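Side-chain contacts in single-stranded DNA-binding protein DdrB (Deinococcus radiodurans, PDB 4NOE), which binds single-stranded DNA and assists the accurate annealing of DNA strands, probably as part of the response to DNA damage: residues Y50-P53 and D59-W62; E55-F60 and A133-G138. All coordinates share one frame; numbering follows the deposited sequence.

Interaction 1 of 2, residues Y50-P53 and D59-W62; sequences YQFP and DFDW
Phe52 and Phe60 meet as an offset stack, the sole contact that joins residues 50-53 to residues 59-62. Along the first segment, Tyr50 and Gln51 carry the strand past without meeting the second; Tyr50 instead packs on Ile65 and Ala133. At Phe52 the side chain turns toward the loop. With CG anti to the carbonyl carbon (chi1 -63°), its ring presents one face to Phe60, whose CE1 lies over the rim of that face, 3.7 Å above the plane. The closest pair is Phe52 CE2 and Phe60 CZ, 3.3 Å apart, and the ring centroids are 4.6 Å apart. The planes are inclined by 30° and the rings are displaced from each other, as in an offset stack. Phe60 reaches across because its CG extends anti to its own backbone N (chi1 -175°). The Phe60 ring also turns its edge to Trp62, CD2 of Phe60 lying 3.5 Å above the centre of the indole of Trp62. Pro53 then leads the chain out of the strand. Asp59 and Asp61, flanking Phe60, send their carboxylates to Arg140 and Arg33. The strand 50-52 runs parallel to strand 128-135, sharing backbone hydrogen bonds with it, while Leu14 of a second subunit packs on Tyr50 and Phe52; the loop bearing Phe60 leads on to strand 68-71.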
ATOM      1  N   TYR E  50      23.649  -3.747 -14.077  1.00 17.65           N
ATOM      2  CA  TYR E  50      24.276  -4.472 -15.172  1.00 21.13           C
ATOM      3  C   TYR E  50      24.957  -5.722 -14.618  1.00 23.97           C
ATOM      4  O   TYR E  50      25.408  -5.731 -13.464  1.00 17.38           O
ATOM      5  CB  TYR E  50      25.332  -3.606 -15.870  1.00 19.90           C
ATOM      6  CG  TYR E  50      24.792  -2.391 -16.595  1.00 20.26           C
ATOM      7  CD1 TYR E  50      24.319  -2.488 -17.900  1.00 11.86           C
ATOM      8  CD2 TYR E  50      24.791  -1.140 -15.985  1.00  9.45           C
ATOM      9  CE1 TYR E  50      23.843  -1.366 -18.583  1.00 12.54           C
ATOM     10  CE2 TYR E  50      24.305  -0.017 -16.652  1.00 17.85           C
ATOM     11  CZ  TYR E  50      23.832  -0.144 -17.947  1.00 16.41           C
ATOM     12  OH  TYR E  50      23.362   0.963 -18.609  1.00 18.19           O
ATOM     13  N   GLN E  51      25.036  -6.766 -15.439  1.00 21.91           N
ATOM     14  CA  GLN E  51      25.703  -7.999 -15.037  1.00 28.87           C
ATOM     15  C   GLN E  51      26.867  -8.279 -15.969  1.00 27.11           C
ATOM     16  O   GLN E  51      26.678  -8.485 -17.158  1.00 31.86           O
ATOM     17  CB  GLN E  51      24.731  -9.176 -15.036  1.00 29.11           C
ATOM     18  CG  GLN E  51      25.246 -10.375 -14.249  1.00 40.53           C
ATOM     19  N   PHE E  52      28.072  -8.273 -15.417  1.00 24.97           N
ATOM     20  CA  PHE E  52      29.282  -8.438 -16.207  1.00 30.34           C
ATOM     21  C   PHE E  52      30.105  -9.565 -15.618  1.00 32.75           C
ATOM     22  O   PHE E  52      29.943  -9.891 -14.436  1.00 25.46           O
ATOM     23  CB  PHE E  52      30.090  -7.142 -16.189  1.00 31.28           C
ATOM     24  CG  PHE E  52      29.377  -5.981 -16.817  1.00 33.10           C
ATOM     25  CD1 PHE E  52      28.751  -6.124 -18.045  1.00 32.39           C
ATOM     26  CD2 PHE E  52      29.326  -4.749 -16.180  1.00 24.60           C
ATOM     27  CE1 PHE E  52      28.096  -5.057 -18.631  1.00 29.56           C
ATOM     28  CE2 PHE E  52      28.667  -3.672 -16.761  1.00 17.79           C
ATOM     29  CZ  PHE E  52      28.053  -3.829 -17.987  1.00 26.47           C
ATOM     30  N   PRO E  53      30.971 -10.179 -16.446  1.00 31.65           N
ATOM     31  CA  PRO E  53      31.862 -11.248 -15.988  1.00 31.03           C
ATOM     32  C   PRO E  53      32.811 -10.730 -14.920  1.00 31.32           C
ATOM     33  O   PRO E  53      33.320  -9.610 -15.049  1.00 31.42           O
ATOM     34  CB  PRO E  53      32.661 -11.606 -17.251  1.00 32.94           C
ATOM     35  CG  PRO E  53      31.786 -11.196 -18.389  1.00 35.67           C
ATOM     36  CD  PRO E  53      31.072  -9.961 -17.904  1.00 34.50           C
ATOM     37  N   ASP E  59      39.541  -3.993 -15.041  1.00 31.58           N
ATOM     38  CA  ASP E  59      39.888  -3.039 -16.098  1.00 27.82           C
ATOM     39  C   ASP E  59      38.679  -2.710 -16.962  1.00 29.12           C
ATOM     40  O   ASP E  59      38.810  -2.365 -18.145  1.00 27.30           O
ATOM     41  CB  ASP E  59      41.004  -3.611 -16.970  1.00 25.67           C
ATOM     42  CG  ASP E  59      40.586  -4.882 -17.668  1.00 31.63           C
ATOM     43  OD1 ASP E  59      39.591  -5.494 -17.231  1.00 32.40           O
ATOM     44  OD2 ASP E  59      41.241  -5.269 -18.653  1.00 43.30           O
ATOM     45  N   PHE E  60      37.498  -2.813 -16.366  1.00 22.44           N
ATOM     46  CA  PHE E  60      36.272  -2.495 -17.076  1.00 22.57           C
ATOM     47  C   PHE E  60      36.292  -1.054 -17.585  1.00 21.84           C
ATOM     48  O   PHE E  60      36.714  -0.140 -16.878  1.00 22.40           O
ATOM     49  CB  PHE E  60      35.072  -2.710 -16.156  1.00 18.78           C
ATOM     50  CG  PHE E  60      33.760  -2.520 -16.831  1.00 18.92           C
ATOM     51  CD1 PHE E  60      33.261  -3.489 -17.680  1.00 17.48           C
ATOM     52  CD2 PHE E  60      33.019  -1.366 -16.618  1.00 16.98           C
ATOM     53  CE1 PHE E  60      32.035  -3.314 -18.305  1.00 24.68           C
ATOM     54  CE2 PHE E  60      31.810  -1.183 -17.245  1.00 24.32           C
ATOM     55  CZ  PHE E  60      31.315  -2.160 -18.092  1.00 28.62           C
ATOM     56  N   ASP E  61      35.834  -0.847 -18.812  1.00 24.99           N
ATOM     57  CA  ASP E  61      35.754   0.509 -19.335  1.00 24.32           C
ATOM     58  C   ASP E  61      34.400   1.091 -18.956  1.00 20.52           C
ATOM     59  O   ASP E  61      33.388   0.827 -19.612  1.00 18.83           O
ATOM     60  CB  ASP E  61      35.952   0.518 -20.849  1.00 18.42           C
ATOM     61  CG  ASP E  61      36.121   1.921 -21.411  1.00 30.15           C
ATOM     62  OD1 ASP E  61      35.817   2.910 -20.696  1.00 24.71           O
ATOM     63  OD2 ASP E  61      36.555   2.034 -22.581  1.00 33.82           O
ATOM     64  N   TRP E  62      34.388   1.885 -17.893  1.00 18.96           N
ATOM     65  CA  TRP E  62      33.141   2.435 -17.380  1.00 21.96           C
ATOM     66  C   TRP E  62      32.504   3.429 -18.341  1.00 20.68           C
ATOM     67  O   TRP E  62      31.300   3.692 -18.252  1.00 22.48           O
ATOM     68  CB  TRP E  62      33.352   3.052 -15.990  1.00 20.61           C
ATOM     69  CG  TRP E  62      33.603   1.999 -14.917  1.00 20.86           C
ATOM     70  CD1 TRP E  62      34.813   1.592 -14.440  1.00 18.86           C
ATOM     71  CD2 TRP E  62      32.616   1.208 -14.233  1.00 13.51           C
ATOM     72  NE1 TRP E  62      34.643   0.610 -13.492  1.00 21.97           N
ATOM     73  CE2 TRP E  62      33.306   0.357 -13.343  1.00 13.96           C
ATOM     74  CE3 TRP E  62      31.218   1.148 -14.276  1.00 13.94           C
ATOM     75  CZ2 TRP E  62      32.644  -0.548 -12.495  1.00 20.08           C
ATOM     76  CZ3 TRP E  62      30.555   0.241 -13.439  1.00 13.20           C
ATOM     77  CH2 TRP E  62      31.273  -0.592 -12.557  1.00 17.42           C
TER

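Interaction 2 of 2, residues E55-F60 and A133-G138; sequences ENEADF and AIFRGG
Phe135 meets two different partners: the aliphatic part of Glu57 over a face of its ring, and a face of Phe60 at its edge. Over the face, the interaction is CH-pi. Glu57 CG stands 3.8 Å from the ring centroid of Phe135 and 23° off the ring normal, displaced toward the rim where Phe135 CG is just 3.5 Å away from it. Glu57 CB and CA follow alongside: CB lies 3.7 Å from both CG and CD2 of Phe135, and Glu57 CA is 3.6 Å from Phe135 CD2, so the start of the turn also touches the ring. At the edge, the pair with Phe60 is T-shaped: planes at 75°, centroids 5.2 Å apart, and Phe135 CE2 3.7 Å from Phe60 CD1. Phe135 CZ, beside CE2, lies above the rim of the Phe60 ring, and the two side chains cross nearly at a right angle. A type I turn from Glu57 to Phe60, closed by a weak Phe60 N to Glu57 O bond, sets the two partners on adjoining parts of Phe135. Glu57 bends at chi2 (-87°), which carries the carboxylate off the aromatic ring, its plane nearly perpendicular to that of Phe135. There OE2 is hydrogen-bonded to the Tyr107 hydroxyl and forms a salt bridge with Arg88 NE. Asn56 gives its ND2 to Gln141 O, and NH1 of Arg136, which takes no part in the contact, makes a weak hydrogen bond to a thymine O4 of the bound DNA. The chemistry is thus divided within one residue: the methylenes of Glu57 complete an apolar aromatic contact, while its charge, probably stabilised by Arg88, is kept to the end of the side chain, beside Arg88 and Tyr107.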
ATOM      1  N   GLU E  55      35.798 -11.507 -14.324  1.00 33.76           N
ATOM      2  CA  GLU E  55      37.137 -11.255 -14.860  1.00 40.05           C
ATOM      3  C   GLU E  55      37.240  -9.925 -15.615  1.00 37.90           C
ATOM      4  O   GLU E  55      38.336  -9.504 -15.999  1.00 38.15           O
ATOM      5  CB  GLU E  55      37.621 -12.421 -15.735  1.00 40.82           C
ATOM      6  N   ASN E  56      36.106  -9.256 -15.817  1.00 32.56           N
ATOM      7  CA  ASN E  56      36.109  -7.947 -16.476  1.00 33.83           C
ATOM      8  C   ASN E  56      36.198  -6.745 -15.526  1.00 34.42           C
ATOM      9  O   ASN E  56      36.356  -5.609 -15.977  1.00 34.87           O
ATOM     10  CB  ASN E  56      34.892  -7.797 -17.396  1.00 29.24           C
ATOM     11  CG  ASN E  56      35.126  -8.391 -18.776  1.00 33.78           C
ATOM     12  OD1 ASN E  56      34.517  -9.393 -19.140  1.00 36.55           O
ATOM     13  ND2 ASN E  56      36.009  -7.767 -19.554  1.00 35.60           N
ATOM     14  N   GLU E  57      36.120  -6.996 -14.221  1.00 27.89           N
ATOM     15  CA  GLU E  57      35.982  -5.919 -13.237  1.00 22.95           C
ATOM     16  C   GLU E  57      37.216  -5.028 -13.114  1.00 24.64           C
ATOM     17  O   GLU E  57      37.104  -3.803 -13.082  1.00 27.03           O
ATOM     18  CB  GLU E  57      35.635  -6.505 -11.861  1.00 26.08           C
ATOM     19  CG  GLU E  57      35.058  -5.495 -10.880  1.00 23.79           C
ATOM     20  CD  GLU E  57      36.121  -4.746 -10.085  1.00 27.83           C
ATOM     21  OE1 GLU E  57      37.257  -5.256  -9.955  1.00 31.09           O
ATOM     22  OE2 GLU E  57      35.815  -3.645  -9.579  1.00 26.05           O
ATOM     23  N   ALA E  58      38.391  -5.645 -13.027  1.00 29.53           N
ATOM     24  CA  ALA E  58      39.635  -4.913 -12.775  1.00 28.33           C
ATOM     25  C   ALA E  58      39.913  -3.786 -13.779  1.00 34.04           C
ATOM     26  O   ALA E  58      40.449  -2.742 -13.409  1.00 36.27           O
ATOM     27  CB  ALA E  58      40.795  -5.871 -12.731  1.00 27.15           C
ATOM     28  N   ASP E  59      39.541  -3.993 -15.041  1.00 31.58           N
ATOM     29  CA  ASP E  59      39.888  -3.039 -16.098  1.00 27.82           C
ATOM     30  C   ASP E  59      38.679  -2.710 -16.962  1.00 29.12           C
ATOM     31  O   ASP E  59      38.810  -2.365 -18.145  1.00 27.30           O
ATOM     32  CB  ASP E  59      41.004  -3.611 -16.970  1.00 25.67           C
ATOM     33  CG  ASP E  59      40.586  -4.882 -17.668  1.00 31.63           C
ATOM     34  OD1 ASP E  59      39.591  -5.494 -17.231  1.00 32.40           O
ATOM     35  OD2 ASP E  59      41.241  -5.269 -18.653  1.00 43.30           O
ATOM     36  N   PHE E  60      37.498  -2.813 -16.366  1.00 22.44           N
ATOM     37  CA  PHE E  60      36.272  -2.495 -17.076  1.00 22.57           C
ATOM     38  C   PHE E  60      36.292  -1.054 -17.585  1.00 21.84           C
ATOM     39  O   PHE E  60      36.714  -0.140 -16.878  1.00 22.40           O
ATOM     40  CB  PHE E  60      35.072  -2.710 -16.156  1.00 18.78           C
ATOM     41  CG  PHE E  60      33.760  -2.520 -16.831  1.00 18.92           C
ATOM     42  CD1 PHE E  60      33.261  -3.489 -17.680  1.00 17.48           C
ATOM     43  CD2 PHE E  60      33.019  -1.366 -16.618  1.00 16.98           C
ATOM     44  CE1 PHE E  60      32.035  -3.314 -18.305  1.00 24.68           C
ATOM     45  CE2 PHE E  60      31.810  -1.183 -17.245  1.00 24.32           C
ATOM     46  CZ  PHE E  60      31.315  -2.160 -18.092  1.00 28.62           C
ATOM     47  N   ALA E 133      25.797  -2.138 -10.972  1.00 12.06           N
ATOM     48  CA  ALA E 133      26.454  -3.233 -11.692  1.00 21.22           C
ATOM     49  C   ALA E 133      26.950  -4.318 -10.744  1.00 23.19           C
ATOM     50  O   ALA E 133      27.305  -4.051  -9.585  1.00 18.20           O
ATOM     51  CB  ALA E 133      27.639  -2.698 -12.561  1.00  8.74           C
ATOM     52  N   ILE E 134      26.984  -5.548 -11.235  1.00 19.77           N
ATOM     53  CA  ILE E 134      27.602  -6.609 -10.456  1.00 25.14           C
ATOM     54  C   ILE E 134      28.503  -7.474 -11.328  1.00 29.54           C
ATOM     55  O   ILE E 134      28.084  -7.973 -12.376  1.00 24.78           O
ATOM     56  CB  ILE E 134      26.565  -7.466  -9.699  1.00 26.64           C
ATOM     57  CG1 ILE E 134      27.245  -8.665  -9.039  1.00 28.19           C
ATOM     58  CG2 ILE E 134      25.465  -7.938 -10.625  1.00 35.14           C
ATOM     59  CD1 ILE E 134      26.425  -9.263  -7.904  1.00 33.36           C
ATOM     60  N   PHE E 135      29.753  -7.625 -10.910  1.00 22.87           N
ATOM     61  CA  PHE E 135      30.683  -8.436 -11.671  1.00 21.07           C
ATOM     62  C   PHE E 135      30.716  -9.812 -11.019  1.00 22.22           C
ATOM     63  O   PHE E 135      31.012  -9.953  -9.817  1.00 20.18           O
ATOM     64  CB  PHE E 135      32.057  -7.760 -11.738  1.00 25.07           C
ATOM     65  CG  PHE E 135      32.035  -6.425 -12.461  1.00 26.21           C
ATOM     66  CD1 PHE E 135      31.545  -5.285 -11.836  1.00 19.89           C
ATOM     67  CD2 PHE E 135      32.487  -6.317 -13.769  1.00 21.79           C
ATOM     68  CE1 PHE E 135      31.506  -4.066 -12.495  1.00 19.11           C
ATOM     69  CE2 PHE E 135      32.457  -5.099 -14.433  1.00 26.21           C
ATOM     70  CZ  PHE E 135      31.962  -3.970 -13.791  1.00 24.93           C
ATOM     71  N   ARG E 136      30.369 -10.826 -11.802  1.00 35.59           N
ATOM     72  CA  ARG E 136      30.081 -12.136 -11.238  1.00 36.49           C
ATOM     73  C   ARG E 136      30.028 -13.229 -12.300  1.00 37.55           C
ATOM     74  O   ARG E 136      29.224 -13.165 -13.235  1.00 34.57           O
ATOM     75  CB  ARG E 136      28.758 -12.084 -10.480  1.00 32.23           C
ATOM     76  CG  ARG E 136      28.227 -13.439 -10.040  1.00 30.53           C
ATOM     77  CD  ARG E 136      26.976 -13.256  -9.207  1.00 34.04           C
ATOM     78  NE  ARG E 136      25.855 -12.739  -9.989  1.00 34.49           N
ATOM     79  CZ  ARG E 136      24.732 -12.268  -9.457  1.00 35.11           C
ATOM     80  NH1 ARG E 136      24.584 -12.224  -8.138  1.00 31.66           N
ATOM     81  NH2 ARG E 136      23.764 -11.820 -10.243  1.00 40.43           N
ATOM     82  N   GLY E 137      30.890 -14.229 -12.145  1.00 35.25           N
ATOM     83  CA  GLY E 137      30.866 -15.401 -12.999  1.00 39.45           C
ATOM     84  C   GLY E 137      31.202 -15.102 -14.444  1.00 43.12           C
ATOM     85  O   GLY E 137      32.052 -14.251 -14.722  1.00 45.93           O
ATOM     86  N   GLY E 138      30.539 -15.814 -15.357  1.00 38.56           N
ATOM     87  CA  GLY E 138      30.741 -15.653 -16.789  1.00 33.18           C
ATOM     88  C   GLY E 138      32.189 -15.810 -17.210  1.00 38.91           C
ATOM     89  O   GLY E 138      33.036 -16.224 -16.416  1.00 41.46           O
TER

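Interactions 1 and 2 have centres 5 Å apart and share Asp59 and Phe60. In chain order, strand 50-52 comes first, then the loop 55-62, and, 72 residues after Phe60, segment 133-138, which begins on the end of strand 128-135. The two strands are parallel neighbours in the mixed sheet, with Tyr50 O 2.7 Å from Ile134 N and Phe52 O 2.8 Å from Arg136 N, both probable hydrogen bonds. Phe52 and Trp62 also pack on Phe135, so the two contacts merge into one aromatic cluster. It ties a local loop to a distant part of the sequence, next to the segment whose Arg136 reaches the bound DNA.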